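Local coordinates for protein Afp2 (Serratia entomophila, PDB 6RBN) that probably forms part of the contractile sheath around the inner tube of the anti-feeding prophage, a phage-tail-like injection system, at residues M147-P161 with N217-S229. Residues are numbered along the deposited sequence; the frame is centred on the assembly and turned at random.
Sequences MEEYPTSPFGAVFYP and NQGKALNMIRTFS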
loop_
_atom_site.group_PDB
_atom_site.type_symbol
_atom_site.label_atom_id
_atom_site.label_comp_id
_atom_site.label_asym_id
_atom_site.label_seq_id
_atom_site.Cartn_x
_atom_site.Cartn_y
_atom_site.Cartn_z
ATOM N N MET C 147 -19.599 -92.209 -49.662
ATOM C CA MET C 147 -18.997 -91.014 -49.091
ATOM C C MET C 147 -17.693 -91.309 -48.357
ATOM O O MET C 147 -17.331 -90.591 -47.425
ATOM C CB MET C 147 -19.982 -90.343 -48.138
ATOM C CG MET C 147 -21.301 -89.986 -48.773
ATOM S SD MET C 147 -21.082 -88.883 -50.165
ATOM C CE MET C 147 -20.533 -87.424 -49.308
ATOM N N GLU C 148 -16.974 -92.355 -48.753
ATOM C CA GLU C 148 -15.795 -92.771 -48.005
ATOM C C GLU C 148 -14.494 -92.191 -48.540
ATOM O O GLU C 148 -13.472 -92.286 -47.855
ATOM C CB GLU C 148 -15.694 -94.298 -47.975
ATOM C CG GLU C 148 -15.459 -94.936 -49.324
ATOM C CD GLU C 148 -15.427 -96.447 -49.242
ATOM O OE1 GLU C 148 -15.596 -96.983 -48.128
ATOM O OE2 GLU C 148 -15.240 -97.097 -50.290
ATOM N N GLU C 149 -14.495 -91.598 -49.730
ATOM C CA GLU C 149 -13.288 -90.975 -50.251
ATOM C C GLU C 149 -13.144 -89.519 -49.834
ATOM O O GLU C 149 -12.101 -88.916 -50.104
ATOM C CB GLU C 149 -13.254 -91.052 -51.778
ATOM C CG GLU C 149 -14.312 -90.210 -52.459
ATOM C CD GLU C 149 -14.227 -90.283 -53.970
ATOM O OE1 GLU C 149 -13.343 -90.995 -54.483
ATOM O OE2 GLU C 149 -15.047 -89.627 -54.644
ATOM N N TYR C 150 -14.131 -88.961 -49.199
ATOM C CA TYR C 150 -14.179 -87.549 -48.867
ATOM C C TYR C 150 -13.687 -87.309 -47.446
ATOM O O TYR C 150 -13.778 -88.197 -46.595
ATOM C CB TYR C 150 -15.602 -87.028 -49.011
ATOM C CG TYR C 150 -16.125 -87.165 -50.410
ATOM C CD1 TYR C 150 -15.730 -86.286 -51.404
ATOM C CD2 TYR C 150 -17.009 -88.180 -50.741
ATOM C CE1 TYR C 150 -16.200 -86.412 -52.684
ATOM C CE2 TYR C 150 -17.484 -88.314 -52.023
ATOM C CZ TYR C 150 -17.077 -87.428 -52.989
ATOM O OH TYR C 150 -17.548 -87.559 -54.269
ATOM N N PRO C 151 -13.148 -86.115 -47.164
ATOM C CA PRO C 151 -12.748 -85.793 -45.786
ATOM C C PRO C 151 -13.925 -85.633 -44.834
ATOM O O PRO C 151 -15.084 -85.631 -45.256
ATOM C CB PRO C 151 -11.986 -84.473 -45.946
ATOM C CG PRO C 151 -11.524 -84.471 -47.355
ATOM C CD PRO C 151 -12.610 -85.138 -48.127
ATOM N N THR C 152 -13.638 -85.500 -43.541
ATOM C CA THR C 152 -14.668 -85.310 -42.529
ATOM C C THR C 152 -14.571 -83.900 -41.942
ATOM O O THR C 152 -15.172 -83.594 -40.907
ATOM C CB THR C 152 -14.535 -86.394 -41.451
ATOM O OG1 THR C 152 -14.159 -87.621 -42.082
ATOM C CG2 THR C 152 -15.879 -86.682 -40.773
ATOM N N SER C 153 -13.824 -83.031 -42.604
ATOM C CA SER C 153 -13.613 -81.670 -42.149
ATOM C C SER C 153 -14.870 -80.832 -42.372
ATOM O O SER C 153 -15.633 -81.086 -43.305
ATOM C CB SER C 153 -12.446 -81.042 -42.898
ATOM O OG SER C 153 -12.777 -80.870 -44.260
ATOM N N PRO C 154 -15.104 -79.818 -41.537
ATOM C CA PRO C 154 -16.242 -78.917 -41.750
ATOM C C PRO C 154 -16.028 -77.853 -42.812
ATOM O O PRO C 154 -16.797 -76.892 -42.853
ATOM C CB PRO C 154 -16.403 -78.262 -40.376
ATOM C CG PRO C 154 -15.063 -78.278 -39.796
ATOM C CD PRO C 154 -14.441 -79.558 -40.248
ATOM N N PHE C 155 -15.004 -77.977 -43.652
ATOM C CA PHE C 155 -14.641 -76.967 -44.629
ATOM C C PHE C 155 -14.952 -77.393 -46.059
ATOM O O PHE C 155 -14.401 -76.817 -47.000
ATOM C CB PHE C 155 -13.157 -76.639 -44.498
ATOM C CG PHE C 155 -12.789 -75.962 -43.212
ATOM C CD1 PHE C 155 -12.829 -74.592 -43.105
ATOM C CD2 PHE C 155 -12.418 -76.709 -42.103
ATOM C CE1 PHE C 155 -12.481 -73.967 -41.939
ATOM C CE2 PHE C 155 -12.082 -76.084 -40.919
ATOM C CZ PHE C 155 -12.117 -74.713 -40.836
ATOM N N GLY C 156 -15.814 -78.389 -46.245
ATOM C CA GLY C 156 -16.066 -78.911 -47.570
ATOM C C GLY C 156 -17.502 -79.357 -47.747
ATOM O O GLY C 156 -18.232 -79.598 -46.784
ATOM N N ALA C 157 -17.892 -79.455 -49.016
ATOM C CA ALA C 157 -19.164 -80.031 -49.424
ATOM C C ALA C 157 -18.973 -80.669 -50.793
ATOM O O ALA C 157 -18.008 -80.372 -51.498
ATOM C CB ALA C 157 -20.274 -78.984 -49.446
ATOM N N VAL C 158 -19.899 -81.543 -51.177
ATOM C CA VAL C 158 -19.636 -82.506 -52.240
ATOM C C VAL C 158 -20.360 -82.164 -53.540
ATOM O O VAL C 158 -19.734 -82.207 -54.597
ATOM C CB VAL C 158 -19.970 -83.932 -51.759
ATOM C CG1 VAL C 158 -19.696 -84.940 -52.849
ATOM C CG2 VAL C 158 -19.132 -84.248 -50.561
ATOM N N PHE C 159 -21.663 -81.838 -53.494
ATOM C CA PHE C 159 -22.441 -81.393 -54.663
ATOM C C PHE C 159 -22.471 -82.409 -55.803
ATOM O O PHE C 159 -21.710 -82.260 -56.754
ATOM C CB PHE C 159 -21.946 -80.037 -55.175
ATOM C CG PHE C 159 -22.123 -78.932 -54.193
ATOM C CD1 PHE C 159 -23.361 -78.346 -54.009
ATOM C CD2 PHE C 159 -21.052 -78.483 -53.443
ATOM C CE1 PHE C 159 -23.526 -77.330 -53.099
ATOM C CE2 PHE C 159 -21.209 -77.467 -52.538
ATOM C CZ PHE C 159 -22.449 -76.890 -52.362
ATOM N N TYR C 160 -23.264 -83.487 -55.665
ATOM C CA TYR C 160 -23.154 -84.640 -56.566
ATOM C C TYR C 160 -23.419 -84.374 -58.052
ATOM O O TYR C 160 -22.480 -84.567 -58.845
ATOM C CB TYR C 160 -24.017 -85.791 -56.031
ATOM C CG TYR C 160 -24.365 -86.850 -57.054
ATOM C CD1 TYR C 160 -23.407 -87.709 -57.561
ATOM C CD2 TYR C 160 -25.673 -87.003 -57.488
ATOM C CE1 TYR C 160 -23.736 -88.669 -58.494
ATOM C CE2 TYR C 160 -26.012 -87.965 -58.410
ATOM C CZ TYR C 160 -25.041 -88.793 -58.907
ATOM O OH TYR C 160 -25.380 -89.752 -59.827
ATOM N N PRO C 161 -24.623 -83.984 -58.511
ATOM C CA PRO C 161 -24.965 -84.226 -59.925
ATOM C C PRO C 161 -24.230 -83.352 -60.932
ATOM O O PRO C 161 -24.247 -82.122 -60.866
ATOM C CB PRO C 161 -26.468 -83.909 -59.979
ATOM C CG PRO C 161 -26.915 -83.831 -58.577
ATOM C CD PRO C 161 -25.737 -83.294 -57.843
ATOM N N ASN C 217 -28.936 -86.686 -46.909
ATOM C CA ASN C 217 -28.950 -85.384 -46.261
ATOM C C ASN C 217 -28.347 -85.425 -44.862
ATOM O O ASN C 217 -28.025 -84.369 -44.313
ATOM C CB ASN C 217 -30.381 -84.872 -46.189
ATOM C CG ASN C 217 -30.463 -83.376 -46.019
ATOM O OD1 ASN C 217 -29.468 -82.673 -46.142
ATOM N ND2 ASN C 217 -31.646 -82.885 -45.697
ATOM N N GLN C 218 -28.183 -86.602 -44.280
ATOM C CA GLN C 218 -27.525 -86.767 -42.995
ATOM C C GLN C 218 -26.068 -87.150 -43.209
ATOM O O GLN C 218 -25.676 -87.626 -44.275
ATOM C CB GLN C 218 -28.250 -87.820 -42.145
ATOM C CG GLN C 218 -28.336 -89.220 -42.767
ATOM C CD GLN C 218 -27.172 -90.128 -42.398
ATOM O OE1 GLN C 218 -26.599 -90.016 -41.315
ATOM N NE2 GLN C 218 -26.818 -91.031 -43.304
ATOM N N GLY C 219 -25.267 -86.943 -42.176
ATOM C CA GLY C 219 -23.900 -87.428 -42.223
ATOM C C GLY C 219 -23.009 -86.535 -43.059
ATOM O O GLY C 219 -22.605 -85.448 -42.630
ATOM N N LYS C 220 -22.676 -86.987 -44.270
ATOM C CA LYS C 220 -21.653 -86.295 -45.041
ATOM C C LYS C 220 -22.231 -85.587 -46.265
ATOM O O LYS C 220 -21.471 -85.097 -47.108
ATOM C CB LYS C 220 -20.545 -87.269 -45.427
ATOM C CG LYS C 220 -19.745 -87.722 -44.217
ATOM C CD LYS C 220 -18.675 -88.730 -44.570
ATOM C CE LYS C 220 -17.526 -88.070 -45.299
ATOM N NZ LYS C 220 -16.413 -89.026 -45.538
ATOM N N ALA C 221 -23.562 -85.550 -46.393
ATOM C CA ALA C 221 -24.266 -84.468 -47.089
ATOM C C ALA C 221 -23.936 -84.235 -48.564
ATOM O O ALA C 221 -23.189 -83.302 -48.869
ATOM C CB ALA C 221 -24.041 -83.165 -46.331
ATOM N N LEU C 222 -24.406 -85.104 -49.473
ATOM C CA LEU C 222 -24.145 -84.940 -50.903
ATOM C C LEU C 222 -24.558 -83.619 -51.539
ATOM O O LEU C 222 -23.938 -83.257 -52.539
ATOM C CB LEU C 222 -24.798 -86.053 -51.737
ATOM C CG LEU C 222 -24.016 -87.327 -52.009
ATOM C CD1 LEU C 222 -24.825 -88.247 -52.884
ATOM C CD2 LEU C 222 -22.768 -86.955 -52.737
ATOM N N ASN C 223 -25.575 -82.914 -51.024
ATOM C CA ASN C 223 -25.969 -81.566 -51.493
ATOM C C ASN C 223 -26.343 -81.539 -52.977
ATOM O O ASN C 223 -25.616 -80.996 -53.810
ATOM C CB ASN C 223 -24.887 -80.523 -51.197
ATOM C CG ASN C 223 -24.808 -80.164 -49.740
ATOM O OD1 ASN C 223 -25.826 -80.011 -49.073
ATOM N ND2 ASN C 223 -23.594 -80.018 -49.233
ATOM N N MET C 224 -27.474 -82.166 -53.303
ATOM C CA MET C 224 -28.026 -82.287 -54.653
ATOM C C MET C 224 -28.119 -81.007 -55.478
ATOM O O MET C 224 -28.232 -79.906 -54.936
ATOM C CB MET C 224 -29.426 -82.880 -54.563
ATOM C CG MET C 224 -29.487 -84.378 -54.562
ATOM S SD MET C 224 -28.490 -85.225 -53.345
ATOM C CE MET C 224 -27.331 -85.993 -54.444
ATOM N N ILE C 225 -28.070 -81.164 -56.798
ATOM C CA ILE C 225 -28.296 -80.095 -57.763
ATOM C C ILE C 225 -29.517 -80.500 -58.571
ATOM O O ILE C 225 -29.455 -81.443 -59.369
ATOM C CB ILE C 225 -27.084 -79.874 -58.674
ATOM C CG1 ILE C 225 -25.870 -79.443 -57.856
ATOM C CG2 ILE C 225 -27.397 -78.847 -59.742
ATOM C CD1 ILE C 225 -24.597 -79.415 -58.644
ATOM N N ARG C 226 -30.627 -79.801 -58.368
ATOM C CA ARG C 226 -31.911 -80.212 -58.911
ATOM C C ARG C 226 -32.508 -79.081 -59.730
ATOM O O ARG C 226 -32.155 -77.915 -59.567
ATOM C CB ARG C 226 -32.866 -80.619 -57.788
ATOM C CG ARG C 226 -32.445 -81.862 -57.049
ATOM C CD ARG C 226 -33.380 -82.132 -55.901
ATOM N NE ARG C 226 -34.739 -82.331 -56.378
ATOM C CZ ARG C 226 -35.793 -82.433 -55.582
ATOM N NH1 ARG C 226 -35.640 -82.365 -54.271
ATOM N NH2 ARG C 226 -36.999 -82.608 -56.099
ATOM N N THR C 227 -33.437 -79.427 -60.612
ATOM C CA THR C 227 -34.150 -78.441 -61.409
ATOM C C THR C 227 -35.604 -78.375 -60.959
ATOM O O THR C 227 -36.188 -79.388 -60.559
ATOM C CB THR C 227 -34.040 -78.744 -62.908
ATOM O OG1 THR C 227 -34.734 -77.739 -63.655
ATOM C CG2 THR C 227 -34.575 -80.126 -63.260
ATOM N N PHE C 228 -36.159 -77.169 -60.962
ATOM C CA PHE C 228 -37.531 -76.920 -60.555
ATOM C C PHE C 228 -38.207 -76.026 -61.582
ATOM O O PHE C 228 -37.583 -75.102 -62.113
ATOM C CB PHE C 228 -37.593 -76.253 -59.179
ATOM C CG PHE C 228 -37.105 -77.119 -58.059
ATOM C CD1 PHE C 228 -37.929 -78.074 -57.495
ATOM C CD2 PHE C 228 -35.822 -76.973 -57.563
ATOM C CE1 PHE C 228 -37.483 -78.867 -56.461
ATOM C CE2 PHE C 228 -35.372 -77.767 -56.530
ATOM C CZ PHE C 228 -36.203 -78.714 -55.982
ATOM N N SER C 229 -39.475 -76.305 -61.867
ATOM C CA SER C 229 -40.275 -75.409 -62.695
ATOM C C SER C 229 -40.565 -74.147 -61.895
ATOM O O SER C 229 -41.298 -74.186 -60.904
ATOM C CB SER C 229 -41.563 -76.096 -63.132
ATOM O OG SER C 229 -42.358 -75.229 -63.922
#
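Residues 158-161 run alongside 222-225, CA atoms pairing Val158 with Leu222 at 5.3 Å and Phe159 with Asn223 at 4.7 Å, and one carbonyl carries the backbone link: Leu222 O accepts from Tyr160 N at 3.2 Å and, weakly, from Phe159 N. At the other end Lys220, the third residue of the type II' turn Gln218-Ala221, sends its chain, bent once at chi3 (73°), past the oppositely running Met147 side chain. Lys220 NZ donates to Met147 O at 2.6 Å, approached almost head-on (C=O...N 176°), and to Tyr150 O at 3.0 Å, approached from above the carbonyl plane. The bent Met147 chain lays SD against Leu222 CD2 (3.6 Å), a methyl that also meets Val158 CG1 and Tyr160 CB. The other methyl of Val158, CG2, sits over the centre of the Tyr150 ring within the same segment. Asn223 CB lies over a face of the Phe159 ring, 4.2 Å from its centroid, a CH-pi contact, while the Asn223 amide donates to Arg239 O. Met224 CE meets the Tyr160 ring obliquely, and Pro161 CD lies 3.8 Å from Ile225 CB. Strand 156-157, outermost in the chain's six-stranded mixed sheet, thus leads into a loop packed against the segment entering strand 225-226, which pairs antiparallel with 234-235. The chemistry is divided: an apolar centre around Leu222, and a lysine whose ammonium charge is probably compensated in part by two main-chain carbonyl dipoles, so that one side chain ties the 147-150 backbone to the 218-221 turn.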